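Long-range contacts in LPXTG cell wall surface protein (Streptococcus gordonii, PDB 4IGB), which probably serves as a cell-wall-anchored surface adhesin, this chain being its N-terminal part with the N1 and N2 domains: residues S79-Q84 with E127-Q132; T121-S126 with M166-W171; S332-Q337 with T371-M376; K346-E351 with Y363-T368. One frame throughout, in Å; residues are numbered along the deposited sequence.

Contact 1 of 4, residues S79-Q84 with E127-Q132; sequences SKKQDQ and EMNSAQ
M128 and K81 run past each other in opposite directions where the loop 79-84 meets the last turn of helix 122-129. The M128 chain leaves with CG anti to its carbonyl carbon and then bends twice, chi2 -68° setting SD and chi3 -82° setting CE. Its terminal methyl ends at the loop backbone, CE lying 3.3 Å from K80 O. The side chain of Q84 comes from the far end of the loop and meets the tip of M128 head-on. The K81 chain is stretched as far as CE and turns only at chi4, which brings K81 NZ 4.0 Å from M128 CB. The same chain crosses the side chain of N129 at about a right angle, with K81 CE 4.0 Å from N129 CG.

Each segment also has its own local order. K81 is the centre of an inverse gamma turn, with a weak bond of 2.8 Å from Q82 N to K80 O. S130 is the first residue to leave helical geometry, and S130 OG donates to E127 O at 3.0 Å, folding back on the helix it has just left. K78 clips the helix end through NZ, bonded to M128 O and S130 O, while Y118, F170 and M166 pack on M128.

The two segments bury 202 Å² in all. A thioether methyl against a carbonyl oxygen and the K81 CE methylene beside M128 CB and N129 are consistent with an attachment resting largely on van der Waals packing, with the K81 ammonium held by a weak bond to K78 O.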
loop_
_atom_site.group_PDB
_atom_site.type_symbol
_atom_site.label_atom_id
_atom_site.label_comp_id
_atom_site.label_asym_id
_atom_site.label_seq_id
_atom_site.Cartn_x
_atom_site.Cartn_y
_atom_site.Cartn_z
ATOM N N SER B 79 -25.756 27.590 -11.976
ATOM C CA SER B 79 -26.025 28.390 -13.164
ATOM C C SER B 79 -25.112 27.999 -14.307
ATOM O O SER B 79 -25.280 28.473 -15.430
ATOM C CB SER B 79 -25.849 29.881 -12.873
ATOM O OG SER B 79 -24.476 30.244 -12.875
ATOM N N LYS B 80 -24.131 27.148 -14.021
ATOM C CA LYS B 80 -23.142 26.784 -15.028
ATOM C C LYS B 80 -23.264 25.331 -15.449
ATOM O O LYS B 80 -22.686 24.422 -14.831
ATOM C CB LYS B 80 -21.728 27.088 -14.541
ATOM C CG LYS B 80 -21.414 28.564 -14.458
ATOM C CD LYS B 80 -20.016 28.790 -13.923
ATOM C CE LYS B 80 -19.697 30.283 -13.840
ATOM N NZ LYS B 80 -18.294 30.514 -13.397
ATOM N N LYS B 81 -24.026 25.113 -16.513
ATOM C CA LYS B 81 -24.257 23.764 -16.992
ATOM C C LYS B 81 -23.075 23.335 -17.847
ATOM O O LYS B 81 -23.140 23.285 -19.073
ATOM C CB LYS B 81 -25.602 23.672 -17.718
ATOM C CG LYS B 81 -26.781 23.874 -16.759
ATOM C CD LYS B 81 -28.019 24.415 -17.454
ATOM C CE LYS B 81 -29.101 24.742 -16.434
ATOM N NZ LYS B 81 -28.570 25.581 -15.312
ATOM N N GLN B 82 -21.977 23.038 -17.164
ATOM C CA GLN B 82 -20.742 22.682 -17.825
ATOM C C GLN B 82 -19.795 22.070 -16.807
ATOM O O GLN B 82 -20.096 22.026 -15.613
ATOM C CB GLN B 82 -20.107 23.920 -18.452
ATOM C CG GLN B 82 -19.744 25.000 -17.450
ATOM C CD GLN B 82 -19.399 26.312 -18.123
ATOM O OE1 GLN B 82 -19.855 26.587 -19.235
ATOM N NE2 GLN B 82 -18.591 27.128 -17.456
ATOM N N ASP B 83 -18.656 21.589 -17.281
ATOM C CA ASP B 83 -17.690 20.969 -16.391
ATOM C C ASP B 83 -17.267 21.951 -15.318
ATOM O O ASP B 83 -17.152 23.149 -15.566
ATOM C CB ASP B 83 -16.478 20.476 -17.177
ATOM C CG ASP B 83 -16.830 19.352 -18.128
ATOM O OD1 ASP B 83 -17.997 18.900 -18.104
ATOM O OD2 ASP B 83 -15.945 18.911 -18.892
ATOM N N GLN B 84 -17.067 21.448 -14.109
ATOM C CA GLN B 84 -16.582 22.289 -13.025
ATOM C C GLN B 84 -15.425 21.608 -12.298
ATOM O O GLN B 84 -15.522 20.450 -11.910
ATOM C CB GLN B 84 -17.720 22.670 -12.074
ATOM C CG GLN B 84 -18.816 23.462 -12.774
ATOM C CD GLN B 84 -19.974 23.830 -11.871
ATOM O OE1 GLN B 84 -21.118 23.906 -12.322
ATOM N NE2 GLN B 84 -19.688 24.080 -10.605
ATOM N N GLU B 127 -31.720 18.583 -12.279
ATOM C CA GLU B 127 -31.023 18.755 -11.002
ATOM C C GLU B 127 -30.445 20.163 -10.866
ATOM O O GLU B 127 -30.593 20.810 -9.835
ATOM C CB GLU B 127 -29.905 17.717 -10.850
ATOM C CG GLU B 127 -30.389 16.287 -10.820
ATOM C CD GLU B 127 -31.161 15.952 -9.545
ATOM O OE1 GLU B 127 -32.374 16.228 -9.492
ATOM O OE2 GLU B 127 -30.558 15.417 -8.593
ATOM N N MET B 128 -29.791 20.642 -11.916
ATOM C CA MET B 128 -29.191 21.973 -11.880
ATOM C C MET B 128 -30.229 23.052 -11.623
ATOM O O MET B 128 -29.978 24.007 -10.881
ATOM C CB MET B 128 -28.433 22.259 -13.178
ATOM C CG MET B 128 -27.168 21.425 -13.326
ATOM S SD MET B 128 -25.892 21.855 -12.127
ATOM C CE MET B 128 -25.156 23.279 -12.928
ATOM N N ASN B 129 -31.397 22.900 -12.240
ATOM C CA ASN B 129 -32.468 23.882 -12.083
ATOM C C ASN B 129 -33.324 23.692 -10.827
ATOM O O ASN B 129 -34.023 24.618 -10.406
ATOM C CB ASN B 129 -33.364 23.904 -13.319
ATOM C CG ASN B 129 -32.646 24.431 -14.533
ATOM O OD1 ASN B 129 -32.910 24.008 -15.656
ATOM N ND2 ASN B 129 -31.720 25.353 -14.313
ATOM N N SER B 130 -33.267 22.500 -10.236
ATOM C CA SER B 130 -34.084 22.197 -9.058
ATOM C C SER B 130 -33.905 23.247 -7.966
ATOM O O SER B 130 -32.959 24.033 -7.986
ATOM C CB SER B 130 -33.728 20.820 -8.492
ATOM O OG SER B 130 -32.591 20.913 -7.648
ATOM N N ALA B 131 -34.814 23.260 -7.002
ATOM C CA ALA B 131 -34.692 24.189 -5.890
ATOM C C ALA B 131 -33.828 23.598 -4.779
ATOM O O ALA B 131 -33.089 24.312 -4.111
ATOM C CB ALA B 131 -36.068 24.568 -5.358
ATOM N N GLN B 132 -33.913 22.286 -4.593
ATOM C CA GLN B 132 -33.310 21.668 -3.418
ATOM C C GLN B 132 -31.909 21.072 -3.617
ATOM O O GLN B 132 -31.187 20.900 -2.639
ATOM C CB GLN B 132 -34.248 20.614 -2.817
ATOM C CG GLN B 132 -34.651 19.519 -3.795
ATOM C CD GLN B 132 -35.157 18.260 -3.104
ATOM O OE1 GLN B 132 -34.769 17.959 -1.969
ATOM N NE2 GLN B 132 -36.029 17.513 -3.789
#

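Contact 2 of 4, residues T121-S126 with M166-W171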
loop_
_atom_site.group_PDB
_atom_site.type_symbol
_atom_site.label_atom_id
_atom_site.label_comp_id
_atom_site.label_asym_id
_atom_site.label_seq_id
_atom_site.Cartn_x
_atom_site.Cartn_y
_atom_site.Cartn_z
ATOM N N THR B 121 -27.822 16.078 -19.913
ATOM C CA THR B 121 -29.026 15.299 -20.123
ATOM C C THR B 121 -30.171 16.037 -19.467
ATOM O O THR B 121 -29.950 16.988 -18.716
ATOM C CB THR B 121 -28.913 13.916 -19.488
ATOM O OG1 THR B 121 -28.657 14.056 -18.087
ATOM C CG2 THR B 121 -27.786 13.129 -20.132
ATOM N N ALA B 122 -31.396 15.603 -19.749
ATOM C CA ALA B 122 -32.558 16.196 -19.104
ATOM C C ALA B 122 -32.434 16.038 -17.589
ATOM O O ALA B 122 -32.702 16.973 -16.845
ATOM C CB ALA B 122 -33.851 15.555 -19.614
ATOM N N GLN B 123 -32.025 14.854 -17.133
ATOM C CA GLN B 123 -31.798 14.641 -15.707
ATOM C C GLN B 123 -30.824 15.687 -15.147
ATOM O O GLN B 123 -31.125 16.379 -14.172
ATOM C CB GLN B 123 -31.283 13.225 -15.451
ATOM C CG GLN B 123 -30.898 12.947 -14.004
ATOM C CD GLN B 123 -32.061 13.106 -13.039
ATOM O OE1 GLN B 123 -33.221 12.988 -13.424
ATOM N NE2 GLN B 123 -31.752 13.388 -11.778
ATOM N N ALA B 124 -29.669 15.820 -15.791
ATOM C CA ALA B 124 -28.651 16.778 -15.349
ATOM C C ALA B 124 -29.218 18.191 -15.277
ATOM O O ALA B 124 -29.019 18.900 -14.298
ATOM C CB ALA B 124 -27.418 16.734 -16.275
ATOM N N GLU B 125 -29.929 18.593 -16.323
ATOM C CA GLU B 125 -30.540 19.917 -16.376
ATOM C C GLU B 125 -31.528 20.099 -15.230
ATOM O O GLU B 125 -31.563 21.133 -14.565
ATOM C CB GLU B 125 -31.265 20.094 -17.707
ATOM C CG GLU B 125 -32.126 21.346 -17.792
ATOM C CD GLU B 125 -31.499 22.426 -18.650
ATOM O OE1 GLU B 125 -30.261 22.388 -18.830
ATOM O OE2 GLU B 125 -32.239 23.305 -19.152
ATOM N N SER B 126 -32.339 19.073 -15.022
ATOM C CA SER B 126 -33.370 19.092 -14.005
ATOM C C SER B 126 -32.756 19.348 -12.625
ATOM O O SER B 126 -33.209 20.228 -11.893
ATOM C CB SER B 126 -34.123 17.764 -14.033
ATOM O OG SER B 126 -35.152 17.728 -13.069
ATOM N N MET B 166 -27.170 16.170 -5.866
ATOM C CA MET B 166 -27.655 15.886 -7.214
ATOM C C MET B 166 -27.435 14.440 -7.631
ATOM O O MET B 166 -26.363 13.878 -7.400
ATOM C CB MET B 166 -26.952 16.786 -8.229
ATOM C CG MET B 166 -27.240 18.242 -8.057
ATOM S SD MET B 166 -26.432 19.200 -9.358
ATOM C CE MET B 166 -27.001 20.830 -8.882
ATOM N N ASN B 167 -28.452 13.850 -8.256
ATOM C CA ASN B 167 -28.329 12.525 -8.848
ATOM C C ASN B 167 -28.120 12.599 -10.352
ATOM O O ASN B 167 -28.888 13.241 -11.066
ATOM C CB ASN B 167 -29.575 11.681 -8.565
ATOM C CG ASN B 167 -29.737 11.366 -7.100
ATOM O OD1 ASN B 167 -30.369 12.125 -6.356
ATOM N ND2 ASN B 167 -29.176 10.234 -6.672
ATOM N N LYS B 168 -27.079 11.935 -10.827
ATOM C CA LYS B 168 -26.885 11.780 -12.259
ATOM C C LYS B 168 -26.807 13.115 -12.963
ATOM O O LYS B 168 -27.327 13.263 -14.070
ATOM C CB LYS B 168 -28.025 10.952 -12.862
ATOM C CG LYS B 168 -28.143 9.559 -12.283
ATOM C CD LYS B 168 -29.451 8.900 -12.719
ATOM C CE LYS B 168 -29.617 7.534 -12.090
ATOM N NZ LYS B 168 -30.957 6.972 -12.408
ATOM N N ALA B 169 -26.160 14.084 -12.326
ATOM C CA ALA B 169 -25.953 15.403 -12.926
ATOM C C ALA B 169 -24.543 15.575 -13.506
ATOM O O ALA B 169 -24.359 16.185 -14.566
ATOM C CB ALA B 169 -26.235 16.489 -11.908
ATOM N N PHE B 170 -23.544 15.053 -12.800
ATOM C CA PHE B 170 -22.164 15.080 -13.285
ATOM C C PHE B 170 -21.545 13.719 -13.026
ATOM O O PHE B 170 -21.820 13.105 -11.995
ATOM C CB PHE B 170 -21.304 16.101 -12.514
ATOM C CG PHE B 170 -21.786 17.528 -12.589
ATOM C CD1 PHE B 170 -21.183 18.431 -13.445
ATOM C CD2 PHE B 170 -22.795 17.976 -11.765
ATOM C CE1 PHE B 170 -21.599 19.735 -13.505
ATOM C CE2 PHE B 170 -23.217 19.279 -11.818
ATOM C CZ PHE B 170 -22.622 20.163 -12.695
ATOM N N TRP B 171 -20.683 13.248 -13.924
ATOM C CA TRP B 171 -19.792 12.156 -13.537
ATOM C C TRP B 171 -18.511 12.789 -12.995
ATOM O O TRP B 171 -18.225 13.958 -13.283
ATOM C CB TRP B 171 -19.526 11.157 -14.675
ATOM C CG TRP B 171 -18.907 11.716 -15.948
ATOM C CD1 TRP B 171 -19.559 12.340 -16.969
ATOM C CD2 TRP B 171 -17.523 11.640 -16.343
ATOM N NE1 TRP B 171 -18.667 12.668 -17.973
ATOM C CE2 TRP B 171 -17.414 12.253 -17.608
ATOM C CE3 TRP B 171 -16.367 11.124 -15.742
ATOM C CZ2 TRP B 171 -16.194 12.375 -18.279
ATOM C CZ3 TRP B 171 -15.159 11.239 -16.411
ATOM C CH2 TRP B 171 -15.084 11.856 -17.669
HETATM O O HOH W 1 -27.709 12.001 -16.652
#
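The side-chain amide of Q123 uses its edge against the backbone of N167: N167 O lies only 8° out of the amide plane and accepts from Q123 NE2 at 3.0 Å. The N-H points almost straight at the oxygen, 168° at the hydrogen, although the donor is tilted out of the plane of the N167 carbonyl. CG stands anti to the backbone N of Q123 (chi1 175°), which carries the chain off the helix to a place where CG is 3.6 Å from K168 O. From the other segment the CB of K168 comes up to Q123 CG at 3.7 Å.

At the next helix residue, the methyl of A124 presses on the other segment's backbone, CB being 3.5 Å from A169 O. T121 works in two directions as the N-cap of the helix: its OG1 accepts from A124 N at 3.1 Å, a capping bond, and lies 2.7 Å from a water O that in turn donates to K168 O at 2.9 Å. The water thus ties the helix start to the same loop carbonyl that Q123 CG approaches.

The N167 side chain has its own partner, ND2 bonded to E58 O. Past A169 the chain enters strand 170-182, where the F170 ring meets Y118 edge-to-face and W171 stacks on H117 of strand 103-118. Helix 122-129 follows that strand after a short link, so its first turns lie across the loop leading into the neighbouring strand 170-182.

Contact 3 of 4, residues S332-Q337 with T371-M376; sequences SIEMVQ and TVTVKM
E334 and K375 lie side by side and point the same way from a non-hydrogen-bonded antiparallel pair. Followed outward, E334 CB lies 3.4 Å from V374 O; CG then runs beside the lysine chain, 3.8 Å from K375 CG. The carboxylate carbon CD keeps that company at 3.7 Å from K375 CG. At the tip the oxygens part: OE1 touches T373 CG2 at 3.9 Å, while OE2 rests on K375 CD at 3.7 Å. OE2 and K375 NZ are 4.3 Å apart, opposite charges beyond salt-bridge range; the lysine makes its salt bridge to E366 instead.

V336 and T373 share this face. On the other, M335 CE meets M376 SD at 4.0 Å, and V374, V372 and Q337 lie on the same side, with Q337 NE2 bonded to N411. Five backbone hydrogen bonds fix the register, among them M335 N to V374 O at 2.8 Å, and a water donates to both M335 O and V372 O.

The axes of the two short strand segments run at 167°, close to antiparallel, and strand 409-417 flanks strand 333-338 beyond this pair. An antiparallel pair with one face packed on strands 343-352 and 389-397 fits a layer of a beta sandwich, as expected for an adhesin-type N2 domain.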
loop_
_atom_site.group_PDB
_atom_site.type_symbol
_atom_site.label_atom_id
_atom_site.label_comp_id
_atom_site.label_asym_id
_atom_site.label_seq_id
_atom_site.Cartn_x
_atom_site.Cartn_y
_atom_site.Cartn_z
ATOM N N SER B 332 13.878 -11.440 -5.937
ATOM C CA SER B 332 15.107 -11.427 -5.162
ATOM C C SER B 332 14.825 -11.483 -3.668
ATOM O O SER B 332 13.819 -10.952 -3.184
ATOM C CB SER B 332 15.916 -10.167 -5.476
ATOM O OG SER B 332 15.255 -9.044 -4.945
ATOM N N ILE B 333 15.723 -12.135 -2.938
ATOM C CA ILE B 333 15.712 -12.077 -1.495
ATOM C C ILE B 333 17.136 -11.844 -1.029
ATOM O O ILE B 333 18.050 -12.549 -1.445
ATOM C CB ILE B 333 15.192 -13.377 -0.870
ATOM C CG1 ILE B 333 13.717 -13.611 -1.244
ATOM C CG2 ILE B 333 15.361 -13.343 0.645
ATOM C CD1 ILE B 333 13.181 -15.008 -0.775
ATOM N N GLU B 334 17.320 -10.856 -0.163
ATOM C CA GLU B 334 18.636 -10.517 0.339
ATOM C C GLU B 334 18.530 -10.150 1.804
ATOM O O GLU B 334 17.470 -9.739 2.280
ATOM C CB GLU B 334 19.234 -9.352 -0.462
ATOM C CG GLU B 334 19.153 -9.549 -1.966
ATOM C CD GLU B 334 19.778 -8.399 -2.759
ATOM O OE1 GLU B 334 20.231 -7.407 -2.139
ATOM O OE2 GLU B 334 19.810 -8.493 -4.013
ATOM N N MET B 335 19.634 -10.324 2.520
ATOM C CA MET B 335 19.727 -9.916 3.904
ATOM C C MET B 335 20.954 -9.032 3.986
ATOM O O MET B 335 22.034 -9.417 3.527
ATOM C CB MET B 335 19.895 -11.128 4.822
ATOM C CG MET B 335 18.767 -12.145 4.712
ATOM S SD MET B 335 18.823 -13.055 3.165
ATOM C CE MET B 335 17.754 -14.454 3.593
ATOM N N VAL B 336 20.771 -7.847 4.557
ATOM C CA VAL B 336 21.811 -6.835 4.606
ATOM C C VAL B 336 22.232 -6.640 6.045
ATOM O O VAL B 336 21.416 -6.257 6.884
ATOM C CB VAL B 336 21.300 -5.467 4.099
ATOM C CG1 VAL B 336 22.376 -4.403 4.269
ATOM C CG2 VAL B 336 20.866 -5.544 2.647
ATOM N N GLN B 337 23.499 -6.916 6.325
ATOM C CA GLN B 337 24.091 -6.633 7.629
ATOM C C GLN B 337 24.982 -5.403 7.516
ATOM O O GLN B 337 25.540 -5.118 6.453
ATOM C CB GLN B 337 24.958 -7.804 8.095
ATOM C CG GLN B 337 24.400 -8.604 9.244
ATOM C CD GLN B 337 24.340 -7.851 10.574
ATOM O OE1 GLN B 337 24.490 -6.630 10.629
ATOM N NE2 GLN B 337 24.112 -8.597 11.659
ATOM N N THR B 371 29.517 -3.284 5.406
ATOM C CA THR B 371 28.255 -3.894 4.983
ATOM C C THR B 371 28.452 -5.259 4.342
ATOM O O THR B 371 29.249 -5.408 3.424
ATOM C CB THR B 371 27.499 -3.002 4.003
ATOM O OG1 THR B 371 27.174 -1.774 4.652
ATOM C CG2 THR B 371 26.213 -3.685 3.537
ATOM N N VAL B 372 27.716 -6.256 4.829
ATOM C CA VAL B 372 27.765 -7.591 4.243
ATOM C C VAL B 372 26.377 -8.053 3.818
ATOM O O VAL B 372 25.449 -8.097 4.631
ATOM C CB VAL B 372 28.377 -8.618 5.205
ATOM C CG1 VAL B 372 28.257 -10.031 4.614
ATOM C CG2 VAL B 372 29.827 -8.270 5.476
ATOM N N THR B 373 26.237 -8.387 2.541
ATOM C CA THR B 373 24.925 -8.682 1.980
ATOM C C THR B 373 24.843 -10.108 1.467
ATOM O O THR B 373 25.660 -10.538 0.661
ATOM C CB THR B 373 24.569 -7.707 0.846
ATOM O OG1 THR B 373 24.479 -6.384 1.381
ATOM C CG2 THR B 373 23.236 -8.076 0.196
ATOM N N VAL B 374 23.853 -10.844 1.950
ATOM C CA VAL B 374 23.604 -12.183 1.443
ATOM C C VAL B 374 22.448 -12.148 0.456
ATOM O O VAL B 374 21.384 -11.616 0.761
ATOM C CB VAL B 374 23.290 -13.171 2.570
ATOM C CG1 VAL B 374 22.860 -14.517 1.980
ATOM C CG2 VAL B 374 24.495 -13.317 3.475
ATOM N N LYS B 375 22.668 -12.716 -0.727
ATOM C CA LYS B 375 21.654 -12.752 -1.773
ATOM C C LYS B 375 21.373 -14.196 -2.118
ATOM O O LYS B 375 22.286 -14.924 -2.527
ATOM C CB LYS B 375 22.152 -12.028 -3.030
ATOM C CG LYS B 375 22.707 -10.630 -2.769
ATOM C CD LYS B 375 23.156 -9.951 -4.061
ATOM C CE LYS B 375 23.832 -8.608 -3.777
ATOM N NZ LYS B 375 23.888 -7.743 -4.994
ATOM N N MET B 376 20.123 -14.619 -1.947
ATOM C CA MET B 376 19.732 -15.967 -2.338
ATOM C C MET B 376 19.780 -16.009 -3.850
ATOM O O MET B 376 19.445 -15.027 -4.496
ATOM C CB MET B 376 18.335 -16.316 -1.819
ATOM C CG MET B 376 18.133 -15.983 -0.349
ATOM S SD MET B 376 19.460 -16.616 0.716
ATOM C CE MET B 376 19.257 -18.399 0.551
HETATM O O HOH W 2 18.042 -12.693 -4.568
HETATM O O HOH W 3 23.993 -10.268 5.240
#

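Contact 4 of 4, residues K346-E351 with Y363-T368; sequences KELKVE and YTIEKT
Y363 OH, at the end of the ring that V350 covers, is gripped by two waters, each 2.7 Å away. One water donates to L348 O at 3.1 Å; the other accepts from V350 N at 3.0 Å. The phenol oxygen is therefore linked to the backbone of the strand across from it at two points two residues apart, without a direct hydrogen bond between the segments.

One face of the ring is covered. V350 CG2 stands 3.4 Å from the centroid of the Y363 ring and 13° off its normal, a CH-pi contact over the centre. The water bound to L348 O lies at the ring edge, in plane, as does CG1 of I365.

The strand axes come no nearer than 9.5 Å and run at 155°, which is a face-to-face spacing and not that of paired strands. Strand 343-352 pairs with 389-397 and strand 363-368 with 371-376, consistent with a contact in the interior between two layers of a beta sandwich in the N2 domain.

Beside the ring, L348 and I365 meet tip to tip, with L348 CD1 3.8 Å from I365 CD1. L348 slides past the tyrosine, its CD1 4.1 Å from Y363 CE1, and also reaches V374. L357 packs on both V350 and Y363. Further back along strand 343-352, K346 and E347 both face K394 in a classic beta bulge.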
loop_
_atom_site.group_PDB
_atom_site.type_symbol
_atom_site.label_atom_id
_atom_site.label_comp_id
_atom_site.label_asym_id
_atom_site.label_seq_id
_atom_site.Cartn_x
_atom_site.Cartn_y
_atom_site.Cartn_z
ATOM N N LYS B 346 34.269 -11.600 10.049
ATOM C CA LYS B 346 35.112 -12.772 9.794
ATOM C C LYS B 346 34.553 -13.711 8.719
ATOM O O LYS B 346 35.205 -13.951 7.703
ATOM C CB LYS B 346 35.389 -13.534 11.094
ATOM C CG LYS B 346 36.294 -12.761 12.034
ATOM C CD LYS B 346 36.268 -13.336 13.441
ATOM C CE LYS B 346 36.770 -14.777 13.515
ATOM N NZ LYS B 346 36.904 -15.178 14.943
ATOM N N GLU B 347 33.349 -14.233 8.938
ATOM C CA GLU B 347 32.716 -15.130 7.974
ATOM C C GLU B 347 31.293 -15.356 8.422
ATOM O O GLU B 347 30.908 -14.908 9.499
ATOM C CB GLU B 347 33.438 -16.472 7.956
ATOM C CG GLU B 347 33.428 -17.121 9.323
ATOM C CD GLU B 347 34.202 -18.424 9.376
ATOM O OE1 GLU B 347 35.443 -18.376 9.385
ATOM O OE2 GLU B 347 33.569 -19.494 9.421
ATOM N N LEU B 348 30.515 -16.063 7.608
ATOM C CA LEU B 348 29.138 -16.393 7.975
ATOM C C LEU B 348 28.710 -17.721 7.368
ATOM O O LEU B 348 29.310 -18.190 6.401
ATOM C CB LEU B 348 28.177 -15.300 7.494
ATOM C CG LEU B 348 28.057 -15.153 5.981
ATOM C CD1 LEU B 348 27.156 -16.233 5.388
ATOM C CD2 LEU B 348 27.506 -13.782 5.635
ATOM N N LYS B 349 27.636 -18.291 7.902
ATOM C CA LYS B 349 27.040 -19.486 7.317
ATOM C C LYS B 349 25.528 -19.294 7.231
ATOM O O LYS B 349 24.944 -18.517 7.991
ATOM C CB LYS B 349 27.384 -20.741 8.139
ATOM C CG LYS B 349 26.667 -20.833 9.478
ATOM C CD LYS B 349 26.937 -22.163 10.200
ATOM C CE LYS B 349 26.460 -22.101 11.660
ATOM N NZ LYS B 349 26.839 -23.316 12.471
ATOM N N VAL B 350 24.907 -20.004 6.302
ATOM C CA VAL B 350 23.481 -19.874 6.038
ATOM C C VAL B 350 22.839 -21.252 6.116
ATOM O O VAL B 350 23.303 -22.184 5.464
ATOM C CB VAL B 350 23.238 -19.315 4.625
ATOM C CG1 VAL B 350 21.759 -19.060 4.393
ATOM C CG2 VAL B 350 24.071 -18.031 4.390
ATOM N N GLU B 351 21.793 -21.385 6.928
ATOM C CA GLU B 351 21.102 -22.662 7.104
ATOM C C GLU B 351 19.615 -22.470 6.885
ATOM O O GLU B 351 19.080 -21.394 7.143
ATOM C CB GLU B 351 21.272 -23.181 8.531
ATOM C CG GLU B 351 22.705 -23.351 9.000
ATOM C CD GLU B 351 22.799 -23.600 10.494
ATOM O OE1 GLU B 351 22.500 -22.669 11.275
ATOM O OE2 GLU B 351 23.168 -24.725 10.891
ATOM N N TYR B 363 23.392 -19.207 -2.186
ATOM C CA TYR B 363 23.495 -17.789 -1.917
ATOM C C TYR B 363 24.848 -17.250 -2.353
ATOM O O TYR B 363 25.790 -18.014 -2.595
ATOM C CB TYR B 363 23.286 -17.523 -0.424
ATOM C CG TYR B 363 24.385 -18.076 0.460
ATOM C CD1 TYR B 363 25.497 -17.306 0.793
ATOM C CD2 TYR B 363 24.305 -19.365 0.967
ATOM C CE1 TYR B 363 26.500 -17.812 1.610
ATOM C CE2 TYR B 363 25.298 -19.881 1.781
ATOM C CZ TYR B 363 26.390 -19.103 2.103
ATOM O OH TYR B 363 27.365 -19.624 2.921
ATOM N N THR B 364 24.932 -15.925 -2.455
ATOM C CA THR B 364 26.208 -15.244 -2.667
ATOM C C THR B 364 26.381 -14.170 -1.608
ATOM O O THR B 364 25.414 -13.736 -0.977
ATOM C CB THR B 364 26.291 -14.569 -4.034
ATOM O OG1 THR B 364 25.247 -13.593 -4.144
ATOM C CG2 THR B 364 26.151 -15.590 -5.149
ATOM N N ILE B 365 27.622 -13.740 -1.426
ATOM C CA ILE B 365 27.956 -12.812 -0.368
ATOM C C ILE B 365 28.652 -11.623 -0.991
ATOM O O ILE B 365 29.623 -11.774 -1.733
ATOM C CB ILE B 365 28.916 -13.431 0.647
ATOM C CG1 ILE B 365 28.250 -14.579 1.406
ATOM C CG2 ILE B 365 29.409 -12.374 1.618
ATOM C CD1 ILE B 365 29.201 -15.270 2.363
ATOM N N GLU B 366 28.140 -10.439 -0.699
ATOM C CA GLU B 366 28.740 -9.214 -1.183
ATOM C C GLU B 366 29.170 -8.407 0.022
ATOM O O GLU B 366 28.370 -8.168 0.933
ATOM C CB GLU B 366 27.733 -8.433 -2.016
ATOM C CG GLU B 366 28.198 -7.028 -2.360
ATOM C CD GLU B 366 27.205 -6.293 -3.228
ATOM O OE1 GLU B 366 26.724 -6.889 -4.214
ATOM O OE2 GLU B 366 26.899 -5.127 -2.913
ATOM N N LYS B 367 30.439 -8.014 0.047
ATOM C CA LYS B 367 30.945 -7.187 1.129
ATOM C C LYS B 367 31.413 -5.830 0.607
ATOM O O LYS B 367 32.222 -5.753 -0.324
ATOM C CB LYS B 367 32.089 -7.893 1.868
ATOM C CG LYS B 367 32.597 -7.131 3.088
ATOM C CD LYS B 367 33.684 -7.897 3.819
ATOM C CE LYS B 367 34.147 -7.150 5.067
ATOM N NZ LYS B 367 34.816 -5.850 4.725
ATOM N N THR B 368 30.897 -4.763 1.203
ATOM C CA THR B 368 31.406 -3.427 0.935
ATOM C C THR B 368 31.693 -2.732 2.254
ATOM O O THR B 368 30.773 -2.286 2.937
ATOM C CB THR B 368 30.412 -2.580 0.125
ATOM O OG1 THR B 368 30.035 -3.286 -1.061
ATOM C CG2 THR B 368 31.050 -1.259 -0.269
HETATM O O HOH W 4 29.832 -18.557 3.386
HETATM O O HOH W 5 26.585 -21.640 4.455
#

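In the fold
The four contacts form two pairs at opposite sides of the chain's centre. Contacts 1 and 2 share helix 122-129 in the N-terminal domain, their centres 8 Å apart. E127 OE2, 2.6 Å from N167 N in a probable hydrogen bond, joins them, and Q82 O touches F170 CE1 at 3.5 Å. Contacts 3 and 4 lie in the N2 domain, also 8 Å apart between centres: strand 371-376 is the sheet neighbour of 363-368, with T373 N 2.7 Å from E366 O. Centres of contacts 1 and 3 are about 60 Å apart. The sodium ion, held by D198, D200 and T248, uses no residue of any contact.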